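Local coordinates for protein Obg-like ATPase 1 (Schizosaccharomyces pombe, PDB 1NI3) that hydrolyses ATP, and GTP less efficiently, with magnesium as cofactor, and negatively regulates the G2/M transition of the cell cycle, at residues 20-25 with 88-93; 112-117 with 220-225. All blocks are in the same frame, centred on the assembly; numbering follows the deposited sequence.

Interaction 1 (20-25 with 88-93); sequences NLKTGI and TVFDIA
Parallel pairing of the strand that leads into the predicted nucleotide-binding P-loop with the strand ending at Phe90 joins Thr23 to Thr88 and Val89, and Gly24 to Phe90. The axes of 22-25 and 88-90 cross at -30°. Thr88 O is gripped twice by one residue: Thr23 N donates from above the carbonyl plane at 3.0 Å, and Thr23 OG1 reaches a lone pair in that plane at 2.9 Å. The hydroxyl gets there because chi1 of 70° sets OG1 between the backbone N and the carbonyl carbon. An alanine here, lacking OG1 and CG2, would probably leave Thr88 O held by the Thr23 amide alone from this strand and open a gap beside Val89 CG2. The ladder continues with Phe90 N to Thr23 O (2.7 Å) and Ile25 N to Phe90 O (2.7 Å), the latter nearly along the C=O axis. At the start of the pair a water takes the Thr88 N-H and donates to Leu21 O. On the face of Lys22 and Phe90, the lysine chain meets the ring edge near its plane, Lys22 CD to Phe90 CE1 at 3.4 Å. On the face of Thr23 and Val89, Val89 CG1 is met by Ile25 CG1 at 3.8 Å, and Thr23 also touches Ala118 and Tyr120 of the adjoining strand. Such parallel neighbours form the core sheet of the P-loop GTPase fold.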
loop_
_atom_site.group_PDB
_atom_site.type_symbol
_atom_site.label_atom_id
_atom_site.label_comp_id
_atom_site.label_asym_id
_atom_site.label_seq_id
_atom_site.Cartn_x
_atom_site.Cartn_y
_atom_site.Cartn_z
ATOM N N ASN A 20 0.716 2.029 11.008
ATOM C CA ASN A 20 -0.624 2.166 10.445
ATOM C C ASN A 20 -0.638 3.031 9.188
ATOM O O ASN A 20 -1.140 4.154 9.210
ATOM C CB ASN A 20 -1.563 2.760 11.482
ATOM C CG ASN A 20 -0.956 3.942 12.171
ATOM O OD1 ASN A 20 -0.196 3.792 13.123
ATOM N ND2 ASN A 20 -1.261 5.138 11.677
ATOM N N LEU A 21 -0.078 2.501 8.102
ATOM C CA LEU A 21 -0.031 3.187 6.811
ATOM C C LEU A 21 -1.271 2.711 6.045
ATOM O O LEU A 21 -1.709 1.575 6.232
ATOM C CB LEU A 21 1.235 2.774 6.058
ATOM C CG LEU A 21 2.535 3.043 6.809
ATOM C CD1 LEU A 21 3.770 2.527 6.061
ATOM C CD2 LEU A 21 2.610 4.533 7.008
ATOM N N LYS A 22 -1.850 3.560 5.202
ATOM C CA LYS A 22 -3.043 3.158 4.452
ATOM C C LYS A 22 -2.915 3.415 2.941
ATOM O O LYS A 22 -2.033 4.153 2.503
ATOM C CB LYS A 22 -4.263 3.891 5.019
ATOM C CG LYS A 22 -4.081 5.406 5.144
ATOM C CD LYS A 22 -5.075 6.075 6.101
ATOM C CE LYS A 22 -4.788 5.729 7.568
ATOM N NZ LYS A 22 -4.939 4.271 7.863
ATOM N N THR A 23 -3.780 2.782 2.150
ATOM C CA THR A 23 -3.767 2.946 0.699
ATOM C C THR A 23 -5.148 3.444 0.288
ATOM O O THR A 23 -6.151 3.085 0.917
ATOM C CB THR A 23 -3.541 1.613 -0.036
ATOM O OG1 THR A 23 -4.700 0.780 0.105
ATOM C CG2 THR A 23 -2.353 0.874 0.545
ATOM N N GLY A 24 -5.203 4.266 -0.760
ATOM C CA GLY A 24 -6.475 4.791 -1.235
ATOM C C GLY A 24 -6.633 4.464 -2.703
ATOM O O GLY A 24 -5.633 4.352 -3.411
ATOM N N ILE A 25 -7.869 4.273 -3.156
ATOM C CA ILE A 25 -8.121 3.959 -4.562
ATOM C C ILE A 25 -8.293 5.209 -5.446
ATOM O O ILE A 25 -9.242 5.985 -5.290
ATOM C CB ILE A 25 -9.368 3.106 -4.705
ATOM C CG1 ILE A 25 -9.197 1.845 -3.863
ATOM C CG2 ILE A 25 -9.642 2.805 -6.185
ATOM C CD1 ILE A 25 -10.282 0.796 -4.057
ATOM N N THR A 88 -5.337 -1.406 5.052
ATOM C CA THR A 88 -6.401 -0.418 4.993
ATOM C C THR A 88 -6.531 0.098 3.548
ATOM O O THR A 88 -5.538 0.424 2.889
ATOM C CB THR A 88 -6.101 0.740 5.961
ATOM O OG1 THR A 88 -5.986 0.209 7.287
ATOM C CG2 THR A 88 -7.214 1.778 5.931
ATOM N N VAL A 89 -7.757 0.142 3.041
ATOM C CA VAL A 89 -7.989 0.611 1.686
ATOM C C VAL A 89 -9.107 1.649 1.687
ATOM O O VAL A 89 -10.235 1.356 2.081
ATOM C CB VAL A 89 -8.355 -0.577 0.764
ATOM C CG1 VAL A 89 -8.482 -0.111 -0.684
ATOM C CG2 VAL A 89 -7.317 -1.666 0.890
ATOM N N PHE A 90 -8.782 2.862 1.244
ATOM C CA PHE A 90 -9.761 3.942 1.209
ATOM C C PHE A 90 -10.390 4.235 -0.137
ATOM O O PHE A 90 -9.720 4.252 -1.184
ATOM C CB PHE A 90 -9.169 5.233 1.763
ATOM C CG PHE A 90 -9.327 5.368 3.249
ATOM C CD1 PHE A 90 -8.222 5.333 4.086
ATOM C CD2 PHE A 90 -10.593 5.495 3.822
ATOM C CE1 PHE A 90 -8.373 5.415 5.467
ATOM C CE2 PHE A 90 -10.749 5.578 5.209
ATOM C CZ PHE A 90 -9.645 5.540 6.031
ATOM N N ASP A 91 -11.700 4.460 -0.083
ATOM C CA ASP A 91 -12.495 4.783 -1.253
ATOM C C ASP A 91 -12.515 6.304 -1.426
ATOM O O ASP A 91 -13.495 6.973 -1.119
ATOM C CB ASP A 91 -13.910 4.243 -1.076
ATOM C CG ASP A 91 -14.827 4.666 -2.190
ATOM O OD1 ASP A 91 -14.354 4.718 -3.348
ATOM O OD2 ASP A 91 -16.018 4.937 -1.915
ATOM N N ILE A 92 -11.403 6.831 -1.922
ATOM C CA ILE A 92 -11.235 8.255 -2.160
ATOM C C ILE A 92 -12.489 8.865 -2.794
ATOM O O ILE A 92 -13.031 9.850 -2.286
ATOM C CB ILE A 92 -10.023 8.508 -3.074
ATOM C CG1 ILE A 92 -8.806 7.770 -2.514
ATOM C CG2 ILE A 92 -9.762 10.009 -3.180
ATOM C CD1 ILE A 92 -8.440 8.186 -1.108
ATOM N N ALA A 93 -12.944 8.291 -3.906
ATOM C CA ALA A 93 -14.132 8.802 -4.574
ATOM C C ALA A 93 -15.278 8.931 -3.575
ATOM O O ALA A 93 -15.888 9.985 -3.458
ATOM C CB ALA A 93 -14.529 7.887 -5.710
HETATM O O HOH W 1 -3.219 -0.743 6.408
#

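Interaction 2 (112-117 with 220-225); sequences HVRAVD and YLLTAK
Lys225 NZ donates to two backbone carbonyls of the turn that follows helix 107-113: to Val116 O at 2.6 Å, tilted 23° from the carbonyl plane, and weakly to Arg114 O at 3.4 Å. The lysine chain runs extended as far as CE, and chi4 of -61° then bends NZ out of that line to the two oxygens. On the way Lys225 CB lies 3.4 Å from Asp117 O, and CE passes Val113 O. The turn itself is a type I beta turn from Val113 to Val116, which brings the carbonyls of Arg114 and Val116 within reach of one ammonium group. Arg16 also donates to both oxygens, weakly to Val116 O; the partial negative charge of the two carbonyl oxygens would probably offset some of the repulsion between the two cations. Asp117 OD1, 5.2 Å from Lys225 NZ, adds an opposite charge nearby while pairing with Arg16, and its OD2 takes the Lys22 N-H. Apart from these bonds, Val113 CG1 meets Leu222 CD2 at 3.4 Å, the two side chains crossing at about a right angle. Leu222 CD1 lies over one face of the Arg114 guanidinium, offset toward its rim, 4.1 Å from Arg114 NH2. Here a buried lysine hydrogen-bonded to backbone carbonyls joins the turns that lead into strands 118-124 and 227-232, parallel neighbours in the sheet of the G domain.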
loop_
_atom_site.group_PDB
_atom_site.type_symbol
_atom_site.label_atom_id
_atom_site.label_comp_id
_atom_site.label_asym_id
_atom_site.label_seq_id
_atom_site.Cartn_x
_atom_site.Cartn_y
_atom_site.Cartn_z
ATOM N N HIS A 112 -7.899 14.344 -0.222
ATOM C CA HIS A 112 -8.101 13.098 0.526
ATOM C C HIS A 112 -7.011 12.087 0.258
ATOM O O HIS A 112 -6.667 11.270 1.109
ATOM C CB HIS A 112 -9.436 12.464 0.157
ATOM C CG HIS A 112 -10.600 13.093 0.843
ATOM N ND1 HIS A 112 -10.772 13.020 2.202
ATOM C CD2 HIS A 112 -11.620 13.843 0.360
ATOM C CE1 HIS A 112 -11.857 13.708 2.539
ATOM N NE2 HIS A 112 -12.381 14.212 1.441
ATOM N N VAL A 113 -6.496 12.131 -0.957
ATOM C CA VAL A 113 -5.424 11.245 -1.353
ATOM C C VAL A 113 -4.214 11.520 -0.465
ATOM O O VAL A 113 -3.503 10.600 -0.059
ATOM C CB VAL A 113 -5.046 11.483 -2.818
ATOM C CG1 VAL A 113 -3.702 10.843 -3.127
ATOM C CG2 VAL A 113 -6.119 10.907 -3.720
ATOM N N ARG A 114 -4.001 12.794 -0.152
ATOM C CA ARG A 114 -2.881 13.202 0.685
ATOM C C ARG A 114 -2.854 12.470 2.009
ATOM O O ARG A 114 -1.797 12.257 2.584
ATOM C CB ARG A 114 -2.940 14.719 0.954
ATOM C CG ARG A 114 -2.738 15.596 -0.267
ATOM C CD ARG A 114 -3.037 17.065 0.016
ATOM N NE ARG A 114 -2.835 17.900 -1.169
ATOM C CZ ARG A 114 -1.646 18.329 -1.586
ATOM N NH1 ARG A 114 -0.546 18.009 -0.911
ATOM N NH2 ARG A 114 -1.554 19.065 -2.685
ATOM N N ALA A 115 -4.021 12.083 2.492
ATOM C CA ALA A 115 -4.085 11.417 3.779
ATOM C C ALA A 115 -3.749 9.942 3.670
ATOM O O ALA A 115 -3.832 9.193 4.643
ATOM C CB ALA A 115 -5.471 11.586 4.378
ATOM N N VAL A 116 -3.342 9.530 2.481
ATOM C CA VAL A 116 -3.034 8.129 2.221
ATOM C C VAL A 116 -1.516 7.935 1.980
ATOM O O VAL A 116 -0.768 8.916 1.891
ATOM C CB VAL A 116 -3.919 7.657 1.029
ATOM C CG1 VAL A 116 -3.085 7.267 -0.176
ATOM C CG2 VAL A 116 -4.850 6.565 1.484
ATOM N N ASP A 117 -1.044 6.691 1.890
ATOM C CA ASP A 117 0.396 6.442 1.707
ATOM C C ASP A 117 0.779 5.619 0.472
ATOM O O ASP A 117 1.940 5.610 0.074
ATOM C CB ASP A 117 0.939 5.752 2.947
ATOM C CG ASP A 117 0.588 6.488 4.200
ATOM O OD1 ASP A 117 1.373 7.385 4.593
ATOM O OD2 ASP A 117 -0.485 6.196 4.778
ATOM N N TYR A 220 5.359 15.758 2.217
ATOM C CA TYR A 220 4.198 14.912 1.962
ATOM C C TYR A 220 3.680 15.039 0.528
ATOM O O TYR A 220 2.471 15.153 0.288
ATOM C CB TYR A 220 3.094 15.246 2.972
ATOM C CG TYR A 220 3.593 15.189 4.389
ATOM C CD1 TYR A 220 4.367 16.216 4.905
ATOM C CD2 TYR A 220 3.379 14.059 5.186
ATOM C CE1 TYR A 220 4.918 16.123 6.170
ATOM C CE2 TYR A 220 3.935 13.960 6.457
ATOM C CZ TYR A 220 4.706 15.000 6.942
ATOM O OH TYR A 220 5.267 14.917 8.194
ATOM N N LEU A 221 4.602 14.998 -0.428
ATOM C CA LEU A 221 4.238 15.136 -1.836
ATOM C C LEU A 221 3.349 14.003 -2.339
ATOM O O LEU A 221 3.493 12.856 -1.932
ATOM C CB LEU A 221 5.500 15.208 -2.697
ATOM C CG LEU A 221 6.467 16.339 -2.341
ATOM C CD1 LEU A 221 7.674 16.299 -3.255
ATOM C CD2 LEU A 221 5.747 17.666 -2.461
ATOM N N LEU A 222 2.426 14.344 -3.224
ATOM C CA LEU A 222 1.523 13.367 -3.797
ATOM C C LEU A 222 2.342 12.352 -4.580
ATOM O O LEU A 222 2.167 11.133 -4.468
ATOM C CB LEU A 222 0.547 14.059 -4.748
ATOM C CG LEU A 222 -0.732 14.596 -4.114
ATOM C CD1 LEU A 222 -1.311 15.707 -4.961
ATOM C CD2 LEU A 222 -1.727 13.455 -3.951
ATOM N N THR A 223 3.266 12.898 -5.356
ATOM C CA THR A 223 4.154 12.149 -6.234
ATOM C C THR A 223 5.260 11.351 -5.504
ATOM O O THR A 223 6.168 10.801 -6.144
ATOM C CB THR A 223 4.760 13.141 -7.267
ATOM O OG1 THR A 223 4.997 12.478 -8.508
ATOM C CG2 THR A 223 6.047 13.760 -6.752
ATOM N N ALA A 224 5.163 11.282 -4.176
ATOM C CA ALA A 224 6.101 10.536 -3.354
ATOM C C ALA A 224 5.545 9.148 -3.063
ATOM O O ALA A 224 6.287 8.193 -2.956
ATOM C CB ALA A 224 6.351 11.281 -2.047
ATOM N N LYS A 225 4.228 9.052 -2.952
ATOM C CA LYS A 225 3.568 7.785 -2.643
ATOM C C LYS A 225 3.708 6.729 -3.732
ATOM O O LYS A 225 3.557 7.023 -4.922
ATOM C CB LYS A 225 2.079 8.012 -2.389
ATOM C CG LYS A 225 1.783 9.242 -1.550
ATOM C CD LYS A 225 0.287 9.444 -1.376
ATOM C CE LYS A 225 0.004 10.754 -0.670
ATOM N NZ LYS A 225 0.609 10.795 0.686
#

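In the fold
Interactions 1 and 2 have centres 11 Å apart and meet through strand 22-27. Its Lys22 O lies 2.8 Å from Asp117 N, a probable hydrogen bond, while Val116 CG2 packs 3.2 Å from Gly24 N. The turn held in interaction 2 leads directly into strand 118-124, and strand 22-27 lies between that strand and strand 81-90; strand 227-232, reached from 220-225, lies next to 118-124. Ile92, just after the ladder of interaction 1, touches Val113 of interaction 2. Toward the nucleotide site, the side chains of Ile25 and Val113 lie about 4 Å and about 9 Å from that of Lys33, a predicted ATP-binding residue.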